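Local coordinates for protein amidohydrolase (Staphylococcus aureus, PDB 3NUR) that probably hydrolyses linear amide bonds at a metal site within a TIM barrel, although its natural substrate is not established, at residues F169-K174 with A232-L237; L191-V196 with I226-H231; G252-F257 with F286-S291. All blocks are in the same frame, centred on the assembly; numbering follows the deposited sequence.

Overall arrangement
The three contacts lie in one TIM-barrel chain. Interactions 1 and 2 both use helix 223-237. Interactions 2 and 3 both reach the parallel sheet 159-162, 189-192, 249-251 and 286-288. Their centres are about 12 Å apart for interactions 1 and 2, about 12 Å for 2 and 3, and about 18 Å for 1 and 3. Along the chain, interaction 2 is nested inside the loop closed by interaction 1, and interaction 3 follows both. Interaction 1 lies farthest out, its centre about 16 Å from that of the chain. Interactions 2 and 3 lie nearer, beside the metal. H192 binds the calcium ion, and the side chain of H253 is about 5 Å from it.

Interaction 1: residues F169-K174 with A232-L237; sequences FLDQDK and AIHLVL
D171 and H234 join a loop of the TIM barrel to one of its outer helices. The loop follows strand 159-162 and forms a type I beta turn from F169 to Q172. The helix is 223-237. The tight part of the contact lies around the H234 ring. H234 ND1 donates to D171 OD2 at 2.8 Å, with an N-H...O angle of 161°. D171 OD2 sits near the plane of the imidazole, at its edge. The donor meets OD2 from above the carboxylate plane, and the two planes are nearly perpendicular. D171 chi1 of 59° tucks CG between the backbone N and the carbonyl carbon, and this brings the carboxylate to the edge of the H234 ring.

F169 covers one face of the same ring. Its CD2 lies over the centre of the imidazole, 3.5 Å from H234 NE2. The two rings meet obliquely, with centroids 4.5 Å apart and planes at 47°. The bond at the edge and the phenyl on the face together limit rotation of H234. The F169 ring also meets H231, one turn earlier on the helix.

Deeper in, L235 adds a buried apolar contact. Its CD2 rests against the backbone of the turn, 3.7 Å from both L170 C and D171 N. The nearest CA atoms of the contact, those of D171 and L235, are 5.1 Å apart.

Past the turn the contact is loose. D173 and K174 are exposed and reach nothing on helix segment 232-237. K174 NZ instead forms a salt bridge with D167. Q172 also leaves the helix alone and turns back on its own loop. Its amide braces the turn from within: Q172 NE2 donates to F169 O at 2.9 Å.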
ATOM      1  N   PHE A 169     -10.083   3.986  12.472  1.00 10.97           N
ATOM      2  CA  PHE A 169      -9.145   2.971  12.003  1.00  8.67           C
ATOM      3  C   PHE A 169      -9.795   1.611  11.849  1.00 12.74           C
ATOM      4  O   PHE A 169     -10.836   1.330  12.456  1.00 12.28           O
ATOM      5  CB  PHE A 169      -7.920   2.911  12.932  1.00  9.49           C
ATOM      6  CG  PHE A 169      -7.062   4.161  12.926  1.00 10.51           C
ATOM      7  CD1 PHE A 169      -6.565   4.680  11.733  1.00 12.53           C
ATOM      8  CD2 PHE A 169      -6.686   4.768  14.116  1.00 13.28           C
ATOM      9  CE1 PHE A 169      -5.728   5.811  11.728  1.00 13.49           C
ATOM     10  CE2 PHE A 169      -5.841   5.890  14.115  1.00 15.46           C
ATOM     11  CZ  PHE A 169      -5.361   6.396  12.919  1.00 13.92           C
ATOM     12  N   LEU A 170      -9.161   0.769  11.031  1.00  9.90           N
ATOM     13  CA  LEU A 170      -9.647  -0.568  10.700  1.00  9.61           C
ATOM     14  C   LEU A 170      -9.402  -1.666  11.765  1.00 14.18           C
ATOM     15  O   LEU A 170      -9.654  -2.847  11.500  1.00 13.79           O
ATOM     16  CB  LEU A 170      -9.243  -0.971   9.260  1.00  9.51           C
ATOM     17  CG  LEU A 170      -9.566   0.057   8.129  1.00 13.39           C
ATOM     18  CD1 LEU A 170      -8.879  -0.313   6.811  1.00 13.46           C
ATOM     19  CD2 LEU A 170     -11.073   0.217   7.889  1.00 16.42           C
ATOM     20  N   ASP A 171      -8.933  -1.279  12.986  1.00  9.90           N
ATOM     21  CA  ASP A 171      -8.789  -2.237  14.097  1.00  9.52           C
ATOM     22  C   ASP A 171     -10.148  -2.518  14.764  1.00 14.60           C
ATOM     23  O   ASP A 171     -10.254  -3.433  15.596  1.00 14.87           O
ATOM     24  CB  ASP A 171      -7.753  -1.775  15.143  1.00 10.27           C
ATOM     25  CG  ASP A 171      -8.027  -0.443  15.810  1.00 14.39           C
ATOM     26  OD1 ASP A 171      -8.678   0.425  15.169  1.00 15.91           O
ATOM     27  OD2 ASP A 171      -7.518  -0.229  16.930  1.00 12.00           O
ATOM     28  N   GLN A 172     -11.169  -1.718  14.429  1.00 12.27           N
ATOM     29  CA  GLN A 172     -12.523  -1.873  14.991  1.00 11.26           C
ATOM     30  C   GLN A 172     -13.111  -3.231  14.597  1.00 15.14           C
ATOM     31  O   GLN A 172     -12.845  -3.727  13.498  1.00 12.94           O
ATOM     32  CB  GLN A 172     -13.440  -0.739  14.515  1.00 12.63           C
ATOM     33  CG  GLN A 172     -13.071   0.616  15.081  1.00 14.93           C
ATOM     34  CD  GLN A 172     -13.918   1.689  14.449  1.00 23.42           C
ATOM     35  OE1 GLN A 172     -15.109   1.818  14.740  1.00 21.72           O
ATOM     36  NE2 GLN A 172     -13.347   2.450  13.518  1.00 17.01           N
ATOM     37  N   ASP A 173     -13.870  -3.848  15.506  1.00 14.26           N
ATOM     38  CA  ASP A 173     -14.457  -5.180  15.279  1.00 14.28           C
ATOM     39  C   ASP A 173     -15.174  -5.363  13.939  1.00 14.66           C
ATOM     40  O   ASP A 173     -15.004  -6.404  13.307  1.00 14.50           O
ATOM     41  CB  ASP A 173     -15.399  -5.575  16.428  1.00 16.51           C
ATOM     42  CG  ASP A 173     -14.728  -5.817  17.772  1.00 26.78           C
ATOM     43  OD1 ASP A 173     -13.551  -6.235  17.785  1.00 24.23           O
ATOM     44  OD2 ASP A 173     -15.395  -5.624  18.808  1.00 36.62           O
ATOM     45  N   LYS A 174     -15.962  -4.365  13.503  1.00 11.51           N
ATOM     46  CA  LYS A 174     -16.753  -4.419  12.265  1.00 10.99           C
ATOM     47  C   LYS A 174     -15.922  -4.637  10.987  1.00 16.38           C
ATOM     48  O   LYS A 174     -16.482  -5.095   9.983  1.00 15.30           O
ATOM     49  CB  LYS A 174     -17.676  -3.180  12.135  1.00 14.17           C
ATOM     50  CG  LYS A 174     -16.902  -1.851  12.043  1.00 19.67           C
ATOM     51  CD  LYS A 174     -17.746  -0.584  12.031  1.00 22.84           C
ATOM     52  CE  LYS A 174     -18.461  -0.355  10.728  1.00 22.76           C
ATOM     53  NZ  LYS A 174     -18.985   1.028  10.616  1.00 24.33           N
ATOM     54  N   ALA A 232      -1.321   1.303  10.957  1.00  8.24           N
ATOM     55  CA  ALA A 232      -0.731  -0.032  10.919  1.00  7.10           C
ATOM     56  C   ALA A 232      -0.461  -0.554  12.349  1.00  7.92           C
ATOM     57  O   ALA A 232      -0.715  -1.719  12.603  1.00  7.25           O
ATOM     58  CB  ALA A 232       0.547  -0.038  10.083  1.00  7.46           C
ATOM     59  N   ILE A 233       0.018   0.311  13.278  1.00  5.35           N
ATOM     60  CA  ILE A 233       0.268  -0.087  14.673  1.00  5.76           C
ATOM     61  C   ILE A 233      -1.041  -0.501  15.348  1.00  8.83           C
ATOM     62  O   ILE A 233      -1.050  -1.497  16.050  1.00 10.09           O
ATOM     63  CB  ILE A 233       1.052   1.000  15.457  1.00  8.37           C
ATOM     64  CG1 ILE A 233       2.470   1.164  14.845  1.00  8.61           C
ATOM     65  CG2 ILE A 233       1.160   0.613  16.950  1.00  8.31           C
ATOM     66  CD1 ILE A 233       3.087   2.583  15.137  1.00 10.68           C
ATOM     67  N   HIS A 234      -2.149   0.230  15.106  1.00  6.96           N
ATOM     68  CA  HIS A 234      -3.462  -0.145  15.650  1.00  7.38           C
ATOM     69  C   HIS A 234      -3.797  -1.595  15.257  1.00 10.03           C
ATOM     70  O   HIS A 234      -4.293  -2.365  16.076  1.00 10.25           O
ATOM     71  CB  HIS A 234      -4.554   0.775  15.070  1.00  7.79           C
ATOM     72  CG  HIS A 234      -4.834   1.976  15.906  1.00 10.88           C
ATOM     73  ND1 HIS A 234      -5.986   2.061  16.673  1.00 11.77           N
ATOM     74  CD2 HIS A 234      -4.128   3.124  16.040  1.00 11.79           C
ATOM     75  CE1 HIS A 234      -5.943   3.247  17.260  1.00 11.16           C
ATOM     76  NE2 HIS A 234      -4.837   3.922  16.920  1.00 11.44           N
ATOM     77  N   LEU A 235      -3.520  -1.954  13.996  1.00  8.63           N
ATOM     78  CA  LEU A 235      -3.819  -3.289  13.471  1.00  8.21           C
ATOM     79  C   LEU A 235      -3.050  -4.371  14.225  1.00 12.55           C
ATOM     80  O   LEU A 235      -3.627  -5.368  14.634  1.00 11.64           O
ATOM     81  CB  LEU A 235      -3.557  -3.360  11.956  1.00  8.03           C
ATOM     82  CG  LEU A 235      -4.303  -2.324  11.069  1.00 13.25           C
ATOM     83  CD1 LEU A 235      -4.022  -2.579   9.583  1.00 13.91           C
ATOM     84  CD2 LEU A 235      -5.811  -2.350  11.300  1.00 15.70           C
ATOM     85  N   VAL A 236      -1.781  -4.115  14.513  1.00  9.37           N
ATOM     86  CA  VAL A 236      -0.940  -5.033  15.271  1.00  8.56           C
ATOM     87  C   VAL A 236      -1.432  -5.140  16.721  1.00 12.45           C
ATOM     88  O   VAL A 236      -1.615  -6.249  17.205  1.00 11.39           O
ATOM     89  CB  VAL A 236       0.552  -4.612  15.180  1.00 10.80           C
ATOM     90  CG1 VAL A 236       1.415  -5.356  16.199  1.00 11.04           C
ATOM     91  CG2 VAL A 236       1.091  -4.801  13.763  1.00  9.43           C
ATOM     92  N   LEU A 237      -1.595  -3.995  17.412  1.00  9.43           N
ATOM     93  CA  LEU A 237      -2.020  -3.948  18.819  1.00  9.95           C
ATOM     94  C   LEU A 237      -3.385  -4.578  19.080  1.00 13.44           C
ATOM     95  O   LEU A 237      -3.601  -5.114  20.171  1.00 11.54           O
ATOM     96  CB  LEU A 237      -1.960  -2.508  19.391  1.00  9.20           C
ATOM     97  CG  LEU A 237      -0.596  -1.807  19.356  1.00 11.38           C
ATOM     98  CD1 LEU A 237      -0.704  -0.394  19.907  1.00 10.63           C
ATOM     99  CD2 LEU A 237       0.489  -2.614  20.102  1.00 10.46           C
TER

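Interaction 2: residues L191-V196 with I226-H231; sequences LHPAPV and IDVGIH. With CA (calcium ion), chain B.
L191 and V228 pack together directly, while the polar links between 191-196 and 226-231, from H192 O to H231 and from A194 N to D227, run through water. No direct hydrogen bond crosses. Water 1 donates to H192 O at 3.0 Å and lies 3.3 Å from H231 ND1. Water 2 accepts from A194 N at 3.1 Å. It lies 3.0 Å from D227 OD2, to which it probably donates. D227 OD2 also makes a salt bridge with R164, so this corner is both wet and charged.

The rest of the contact is mainly apolar. V228 is wedged against the end of the strand. Its CG2 lies 3.8 Å from L191 CG and also touches the L191 carbonyl oxygen. Its other methyl, CG1, packs on the P193 ring. L191 reaches further along the helix and puts CD2 over one face of the H231 ring. This CH-pi contact is 4.2 Å from L191 CD2 to the H231 ring centroid and 22° off the normal. At the edge of the ring, H231 NE2 is hydrogen-bonded to L170 N. V196 CG1 lies alongside D227 at the loop end.

H192 belongs to the metal site. Its CB points away from the helix, and with CG anti to the backbone N (chi1 -173°) the ring reaches the metal. H192 NE2 binds the calcium ion at 2.3 Å. H192 ND1 donates to P193 O at 2.7 Å, in the carbonyl plane and on a lone pair. That bond probably helps to hold the ring rotation that presents NE2 to the calcium ion. E28, H30 and D316 complete the protein ligands.

Strand 189-192 lies between strands 159-162 and 249-251 in the parallel sheet. Helix 223-237 packs against it within the beta-alpha-beta crossover that leads to 249-251.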
ATOM      1  N   LEU A 191      -1.622  -1.010   2.798  1.00  8.58           N
ATOM      2  CA  LEU A 191      -2.271   0.089   3.551  1.00  8.14           C
ATOM      3  C   LEU A 191      -1.549   1.375   3.148  1.00 12.06           C
ATOM      4  O   LEU A 191      -0.364   1.536   3.438  1.00 10.91           O
ATOM      5  CB  LEU A 191      -2.161  -0.157   5.062  1.00  9.37           C
ATOM      6  CG  LEU A 191      -2.998   0.745   5.986  1.00 14.21           C
ATOM      7  CD1 LEU A 191      -4.515   0.506   5.779  1.00 15.78           C
ATOM      8  CD2 LEU A 191      -2.633   0.476   7.448  1.00 16.96           C
ATOM      9  N   HIS A 192      -2.254   2.252   2.431  1.00  8.63           N
ATOM     10  CA  HIS A 192      -1.725   3.474   1.810  1.00  8.14           C
ATOM     11  C   HIS A 192      -2.260   4.743   2.502  1.00 10.66           C
ATOM     12  O   HIS A 192      -3.402   4.748   2.953  1.00  9.51           O
ATOM     13  CB  HIS A 192      -2.165   3.459   0.327  1.00  8.39           C
ATOM     14  CG  HIS A 192      -1.596   4.534  -0.558  1.00 11.50           C
ATOM     15  ND1 HIS A 192      -2.032   5.834  -0.479  1.00 13.04           N
ATOM     16  CD2 HIS A 192      -0.670   4.445  -1.537  1.00 12.73           C
ATOM     17  CE1 HIS A 192      -1.317   6.510  -1.366  1.00 12.92           C
ATOM     18  NE2 HIS A 192      -0.495   5.715  -2.032  1.00 12.85           N
ATOM     19  N   PRO A 193      -1.501   5.859   2.493  1.00  7.57           N
ATOM     20  CA  PRO A 193      -2.015   7.085   3.124  1.00  7.46           C
ATOM     21  C   PRO A 193      -3.161   7.755   2.349  1.00 11.81           C
ATOM     22  O   PRO A 193      -3.387   7.488   1.166  1.00 11.58           O
ATOM     23  CB  PRO A 193      -0.790   7.996   3.170  1.00  9.08           C
ATOM     24  CG  PRO A 193       0.101   7.511   2.061  1.00 12.42           C
ATOM     25  CD  PRO A 193      -0.083   6.019   2.080  1.00  8.60           C
ATOM     26  N   ALA A 194      -3.887   8.627   3.036  1.00 10.36           N
ATOM     27  CA  ALA A 194      -4.941   9.467   2.465  1.00 10.67           C
ATOM     28  C   ALA A 194      -5.115  10.683   3.398  1.00 13.19           C
ATOM     29  O   ALA A 194      -4.607  10.633   4.528  1.00 11.54           O
ATOM     30  CB  ALA A 194      -6.246   8.688   2.335  1.00 12.23           C
ATOM     31  N   PRO A 195      -5.810  11.767   2.958  1.00 11.43           N
ATOM     32  CA  PRO A 195      -5.960  12.958   3.824  1.00 10.85           C
ATOM     33  C   PRO A 195      -6.400  12.642   5.251  1.00 15.01           C
ATOM     34  O   PRO A 195      -7.286  11.806   5.458  1.00 15.48           O
ATOM     35  CB  PRO A 195      -7.005  13.796   3.076  1.00 12.11           C
ATOM     36  CG  PRO A 195      -6.714  13.493   1.633  1.00 16.29           C
ATOM     37  CD  PRO A 195      -6.432  12.001   1.634  1.00 12.43           C
ATOM     38  N   VAL A 196      -5.767  13.295   6.230  1.00 10.63           N
ATOM     39  CA  VAL A 196      -6.094  13.107   7.648  1.00  9.82           C
ATOM     40  C   VAL A 196      -7.441  13.777   7.956  1.00 14.88           C
ATOM     41  O   VAL A 196      -7.887  14.666   7.212  1.00 13.54           O
ATOM     42  CB  VAL A 196      -4.993  13.613   8.629  1.00 12.64           C
ATOM     43  CG1 VAL A 196      -3.681  12.835   8.469  1.00 12.73           C
ATOM     44  CG2 VAL A 196      -4.762  15.121   8.481  1.00 12.38           C
ATOM     45  N   ILE A 226       2.627   9.858   8.895  1.00  6.88           N
ATOM     46  CA  ILE A 226       2.513   9.643  10.340  1.00  5.77           C
ATOM     47  C   ILE A 226       1.209   8.877  10.594  1.00 10.40           C
ATOM     48  O   ILE A 226       1.205   7.864  11.307  1.00  7.84           O
ATOM     49  CB  ILE A 226       2.485  11.017  11.068  1.00  8.58           C
ATOM     50  CG1 ILE A 226       3.852  11.722  10.994  1.00  8.29           C
ATOM     51  CG2 ILE A 226       1.947  10.891  12.503  1.00  9.61           C
ATOM     52  CD1 ILE A 226       5.033  11.115  11.893  1.00  8.06           C
ATOM     53  N   ASP A 227       0.116   9.344   9.952  1.00  8.41           N
ATOM     54  CA  ASP A 227      -1.202   8.738  10.103  1.00  7.67           C
ATOM     55  C   ASP A 227      -1.259   7.239   9.739  1.00 10.02           C
ATOM     56  O   ASP A 227      -1.750   6.422  10.536  1.00  8.33           O
ATOM     57  CB  ASP A 227      -2.217   9.564   9.321  1.00  7.72           C
ATOM     58  CG  ASP A 227      -3.633   9.115   9.499  1.00 13.36           C
ATOM     59  OD1 ASP A 227      -4.351   9.741  10.307  1.00 10.92           O
ATOM     60  OD2 ASP A 227      -4.059   8.195   8.757  1.00 17.97           O
ATOM     61  N   VAL A 228      -0.738   6.867   8.556  1.00  8.28           N
ATOM     62  CA  VAL A 228      -0.779   5.459   8.139  1.00  9.07           C
ATOM     63  C   VAL A 228       0.077   4.535   9.024  1.00 10.95           C
ATOM     64  O   VAL A 228      -0.329   3.398   9.271  1.00 10.43           O
ATOM     65  CB  VAL A 228      -0.611   5.273   6.615  1.00 14.16           C
ATOM     66  CG1 VAL A 228       0.743   5.756   6.166  1.00 13.64           C
ATOM     67  CG2 VAL A 228      -0.858   3.828   6.189  1.00 14.80           C
ATOM     68  N   GLY A 229       1.191   5.050   9.559  1.00  7.89           N
ATOM     69  CA  GLY A 229       2.037   4.286  10.481  1.00  7.37           C
ATOM     70  C   GLY A 229       1.260   3.979  11.751  1.00 10.28           C
ATOM     71  O   GLY A 229       1.279   2.850  12.252  1.00  9.42           O
ATOM     72  N   ILE A 230       0.538   4.992  12.271  1.00  6.76           N
ATOM     73  CA  ILE A 230      -0.282   4.829  13.481  0.60  5.64           C
ATOM     74  C   ILE A 230      -1.387   3.797  13.208  1.00  8.32           C
ATOM     75  O   ILE A 230      -1.625   2.915  14.044  1.00  7.66           O
ATOM     76  CB  ILE A 230      -0.784   6.219  13.981  0.60  7.15           C
ATOM     77  CG1 ILE A 230       0.410   7.046  14.545  0.60  6.75           C
ATOM     78  CG2 ILE A 230      -1.935   6.101  15.007  0.60  7.51           C
ATOM     79  CD1 ILE A 230       0.111   8.543  14.877  0.60  3.00           C
ATOM     80  N   HIS A 231      -2.014   3.866  12.030  1.00  7.02           N
ATOM     81  CA  HIS A 231      -3.061   2.948  11.597  1.00  6.54           C
ATOM     82  C   HIS A 231      -2.502   1.514  11.566  1.00  9.71           C
ATOM     83  O   HIS A 231      -3.105   0.622  12.145  1.00  8.03           O
ATOM     84  CB  HIS A 231      -3.561   3.341  10.195  1.00  6.62           C
ATOM     85  CG  HIS A 231      -4.857   2.690   9.795  1.00  8.81           C
ATOM     86  ND1 HIS A 231      -5.514   3.078   8.654  1.00 10.43           N
ATOM     87  CD2 HIS A 231      -5.595   1.729  10.415  1.00 10.44           C
ATOM     88  CE1 HIS A 231      -6.625   2.348   8.603  1.00  9.71           C
ATOM     89  NE2 HIS A 231      -6.699   1.500   9.623  1.00  9.71           N
TER
HETATM   90 CA    CA B 358       1.032   6.159  -3.742  1.00  6.43          CA
HETATM   91  O   HOH W   1      -4.263   4.130   5.791  1.00 20.18           O
HETATM   92  O   HOH W   2      -2.969   8.295   5.960  1.00 11.47           O
HETATM   93  O   HOH W   3       2.100   7.619  -2.522  1.00 15.38           O
HETATM   94  O   HOH W   4      -0.328   7.926  -4.096  1.00 19.12           O

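Interaction 3: residues G252-F257 with F286-S291; sequences GHWGEF and FYITPS
H253 and S291 share the same first torsion, chi1 -48°, which sets H253 CG and S291 OG each beside its own backbone N. With both groups folded back this way, S291 lies over one face of the imidazole. S291 CB makes a CH-pi contact 3.5 Å from the H253 ring centroid, and OG lies above the ring centre. The same S291 OG accepts from H253 N at 2.8 Å, and is also hydrogen-bonded to E28, a calcium ligand.

The edge of the H253 ring is held as well. H253 ND1 donates to E256 OE2 at 2.8 Å, near the ring plane. H253 NE2 is 2.8 Å from water 5, which donates to S291 O. The side chain of H253 comes within about 5 Å of the calcium ion, so it borders the metal site without binding it.

P290 CB packs over one face of the W254 indole, 3.4 Å from W254 CZ2. W254 NE1 is hydrogen-bonded to M293 O. The backbone joins in too: W254 N donates to T289 O at 2.9 Å, in the carbonyl plane. I288 CG2 fills in beside G255 N.

H253 to E256 all have positive phi, a left-handed stretch just after strand 249-251. G252 CA lies 3.2 Å from S291 OG, where a CB would clash. At G255 a CB would crowd I288 CD1 and the preceding carbonyl.

Segment 252-257 follows strand 249-251. Segment 286-291 comprises the neighbouring parallel strand 286-288 and the residues after it, at the metal end of the TIM barrel. Helix 296-306 packs on W254 and I288, and helix 223-237 on E256 and F286.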
ATOM      1  N   GLY A 252       4.171   1.440   2.394  1.00  9.16           N
ATOM      2  CA  GLY A 252       5.122   2.190   1.594  1.00  7.52           C
ATOM      3  C   GLY A 252       5.900   3.212   2.380  1.00  8.92           C
ATOM      4  O   GLY A 252       5.969   3.146   3.610  1.00  9.19           O
ATOM      5  N   HIS A 253       6.520   4.155   1.657  1.00  5.80           N
ATOM      6  CA  HIS A 253       7.311   5.255   2.215  1.00  6.04           C
ATOM      7  C   HIS A 253       8.257   4.799   3.312  1.00  9.33           C
ATOM      8  O   HIS A 253       8.384   5.453   4.373  1.00  8.28           O
ATOM      9  CB  HIS A 253       6.383   6.416   2.624  1.00  7.39           C
ATOM     10  CG  HIS A 253       5.415   6.740   1.525  1.00 10.76           C
ATOM     11  ND1 HIS A 253       4.151   6.161   1.476  1.00 12.09           N
ATOM     12  CD2 HIS A 253       5.606   7.471   0.405  1.00 12.02           C
ATOM     13  CE1 HIS A 253       3.620   6.568   0.331  1.00 11.54           C
ATOM     14  NE2 HIS A 253       4.447   7.376  -0.332  1.00 12.17           N
ATOM     15  N   TRP A 254       8.972   3.681   3.021  1.00  7.41           N
ATOM     16  CA  TRP A 254       9.968   3.084   3.905  1.00  8.42           C
ATOM     17  C   TRP A 254       9.425   2.649   5.280  1.00 11.59           C
ATOM     18  O   TRP A 254      10.176   2.581   6.262  1.00 11.73           O
ATOM     19  CB  TRP A 254      11.204   4.021   4.032  1.00  7.72           C
ATOM     20  CG  TRP A 254      11.983   4.195   2.755  1.00  9.97           C
ATOM     21  CD1 TRP A 254      12.218   5.365   2.093  1.00 12.80           C
ATOM     22  CD2 TRP A 254      12.686   3.171   2.027  1.00  9.89           C
ATOM     23  NE1 TRP A 254      13.005   5.133   0.984  1.00 12.27           N
ATOM     24  CE2 TRP A 254      13.326   3.800   0.932  1.00 13.37           C
ATOM     25  CE3 TRP A 254      12.863   1.789   2.211  1.00 11.52           C
ATOM     26  CZ2 TRP A 254      14.125   3.095   0.025  1.00 12.57           C
ATOM     27  CZ3 TRP A 254      13.602   1.077   1.272  1.00 12.89           C
ATOM     28  CH2 TRP A 254      14.220   1.726   0.195  1.00 13.30           C
ATOM     29  N   GLY A 255       8.135   2.337   5.340  1.00  7.99           N
ATOM     30  CA  GLY A 255       7.525   1.896   6.592  1.00  7.16           C
ATOM     31  C   GLY A 255       6.730   2.939   7.342  1.00  9.62           C
ATOM     32  O   GLY A 255       6.294   2.673   8.472  1.00  9.91           O
ATOM     33  N   GLU A 256       6.504   4.138   6.726  1.00  7.50           N
ATOM     34  CA  GLU A 256       5.630   5.168   7.328  1.00  7.39           C
ATOM     35  C   GLU A 256       6.035   5.487   8.769  1.00  8.86           C
ATOM     36  O   GLU A 256       5.180   5.589   9.662  1.00  8.10           O
ATOM     37  CB  GLU A 256       4.153   4.696   7.247  1.00  7.90           C
ATOM     38  CG  GLU A 256       3.738   4.218   5.848  1.00  7.92           C
ATOM     39  CD  GLU A 256       3.581   5.268   4.759  1.00 12.78           C
ATOM     40  OE1 GLU A 256       3.939   6.445   4.992  1.00 11.83           O
ATOM     41  OE2 GLU A 256       3.045   4.921   3.680  1.00 11.27           O
ATOM     42  N   PHE A 257       7.354   5.673   8.956  1.00  7.65           N
ATOM     43  CA  PHE A 257       8.102   5.994  10.185  1.00  6.71           C
ATOM     44  C   PHE A 257       8.290   4.836  11.156  1.00  9.93           C
ATOM     45  O   PHE A 257       9.126   4.950  12.052  1.00  8.89           O
ATOM     46  CB  PHE A 257       7.465   7.150  10.958  1.00  8.15           C
ATOM     47  CG  PHE A 257       7.508   8.480  10.266  1.00  8.62           C
ATOM     48  CD1 PHE A 257       8.568   9.360  10.486  1.00 10.61           C
ATOM     49  CD2 PHE A 257       6.459   8.890   9.447  1.00 10.41           C
ATOM     50  CE1 PHE A 257       8.579  10.618   9.894  1.00 10.79           C
ATOM     51  CE2 PHE A 257       6.476  10.149   8.846  1.00 11.75           C
ATOM     52  CZ  PHE A 257       7.520  11.014   9.106  1.00 10.32           C
ATOM     53  N   PHE A 286       4.694  -7.953   7.835  1.00  9.91           N
ATOM     54  CA  PHE A 286       4.673  -6.757   6.994  1.00  7.96           C
ATOM     55  C   PHE A 286       5.759  -6.810   5.954  1.00 11.67           C
ATOM     56  O   PHE A 286       6.801  -7.425   6.177  1.00 11.56           O
ATOM     57  CB  PHE A 286       4.886  -5.475   7.849  1.00  9.11           C
ATOM     58  CG  PHE A 286       3.628  -4.956   8.503  1.00  9.97           C
ATOM     59  CD1 PHE A 286       2.933  -3.878   7.958  1.00 10.84           C
ATOM     60  CD2 PHE A 286       3.129  -5.553   9.663  1.00 10.96           C
ATOM     61  CE1 PHE A 286       1.748  -3.412   8.549  1.00 12.07           C
ATOM     62  CE2 PHE A 286       1.950  -5.077  10.263  1.00 13.11           C
ATOM     63  CZ  PHE A 286       1.280  -4.002   9.711  1.00 12.05           C
ATOM     64  N   TYR A 287       5.521  -6.127   4.817  1.00  7.97           N
ATOM     65  CA  TYR A 287       6.519  -5.903   3.770  1.00  7.75           C
ATOM     66  C   TYR A 287       6.622  -4.384   3.666  1.00 10.47           C
ATOM     67  O   TYR A 287       5.638  -3.678   3.889  1.00  9.59           O
ATOM     68  CB  TYR A 287       6.081  -6.455   2.402  1.00  8.50           C
ATOM     69  CG  TYR A 287       6.219  -7.954   2.322  1.00 10.79           C
ATOM     70  CD1 TYR A 287       7.373  -8.542   1.807  1.00 12.94           C
ATOM     71  CD2 TYR A 287       5.199  -8.790   2.764  1.00 12.18           C
ATOM     72  CE1 TYR A 287       7.496  -9.927   1.715  1.00 15.80           C
ATOM     73  CE2 TYR A 287       5.306 -10.175   2.668  1.00 13.60           C
ATOM     74  CZ  TYR A 287       6.463 -10.740   2.152  1.00 18.67           C
ATOM     75  OH  TYR A 287       6.561 -12.105   2.048  1.00 18.14           O
ATOM     76  N   ILE A 288       7.792  -3.887   3.337  1.00  7.44           N
ATOM     77  CA  ILE A 288       7.975  -2.435   3.238  1.00  7.06           C
ATOM     78  C   ILE A 288       8.417  -2.074   1.806  1.00  9.52           C
ATOM     79  O   ILE A 288       9.263  -2.766   1.238  1.00  9.60           O
ATOM     80  CB  ILE A 288       9.003  -1.973   4.311  1.00 10.89           C
ATOM     81  CG1 ILE A 288       8.399  -2.036   5.742  1.00 12.97           C
ATOM     82  CG2 ILE A 288       9.574  -0.572   3.991  1.00 10.87           C
ATOM     83  CD1 ILE A 288       9.398  -1.859   6.885  1.00 19.76           C
ATOM     84  N   THR A 289       7.923  -0.939   1.278  1.00  6.90           N
ATOM     85  CA  THR A 289       8.347  -0.454  -0.037  1.00  5.63           C
ATOM     86  C   THR A 289       8.870   0.992   0.061  1.00  9.79           C
ATOM     87  O   THR A 289       8.549   1.683   1.033  1.00  8.58           O
ATOM     88  CB  THR A 289       7.221  -0.542  -1.131  1.00  9.84           C
ATOM     89  OG1 THR A 289       6.491   0.700  -1.236  1.00 10.36           O
ATOM     90  CG2 THR A 289       6.301  -1.755  -1.011  1.00  9.77           C
ATOM     91  N   PRO A 290       9.625   1.466  -0.962  1.00  7.08           N
ATOM     92  CA  PRO A 290      10.138   2.843  -0.929  1.00  8.04           C
ATOM     93  C   PRO A 290       9.138   3.875  -1.447  1.00 10.33           C
ATOM     94  O   PRO A 290       9.375   5.068  -1.276  1.00 10.32           O
ATOM     95  CB  PRO A 290      11.324   2.802  -1.905  1.00  9.78           C
ATOM     96  CG  PRO A 290      11.421   1.403  -2.419  1.00 13.44           C
ATOM     97  CD  PRO A 290      10.142   0.731  -2.138  1.00  8.69           C
ATOM     98  N   SER A 291       8.073   3.439  -2.174  1.00  9.05           N
ATOM     99  CA  SER A 291       7.130   4.356  -2.861  1.00  7.83           C
ATOM    100  C   SER A 291       7.861   5.432  -3.692  1.00 12.18           C
ATOM    101  O   SER A 291       7.531   6.618  -3.595  1.00 11.92           O
ATOM    102  CB  SER A 291       6.193   5.030  -1.860  1.00 10.32           C
ATOM    103  OG  SER A 291       5.622   4.104  -0.961  1.00 14.41           O
TER
HETATM  104  O   HOH W   5       5.557   8.555  -2.649  1.00 13.94           O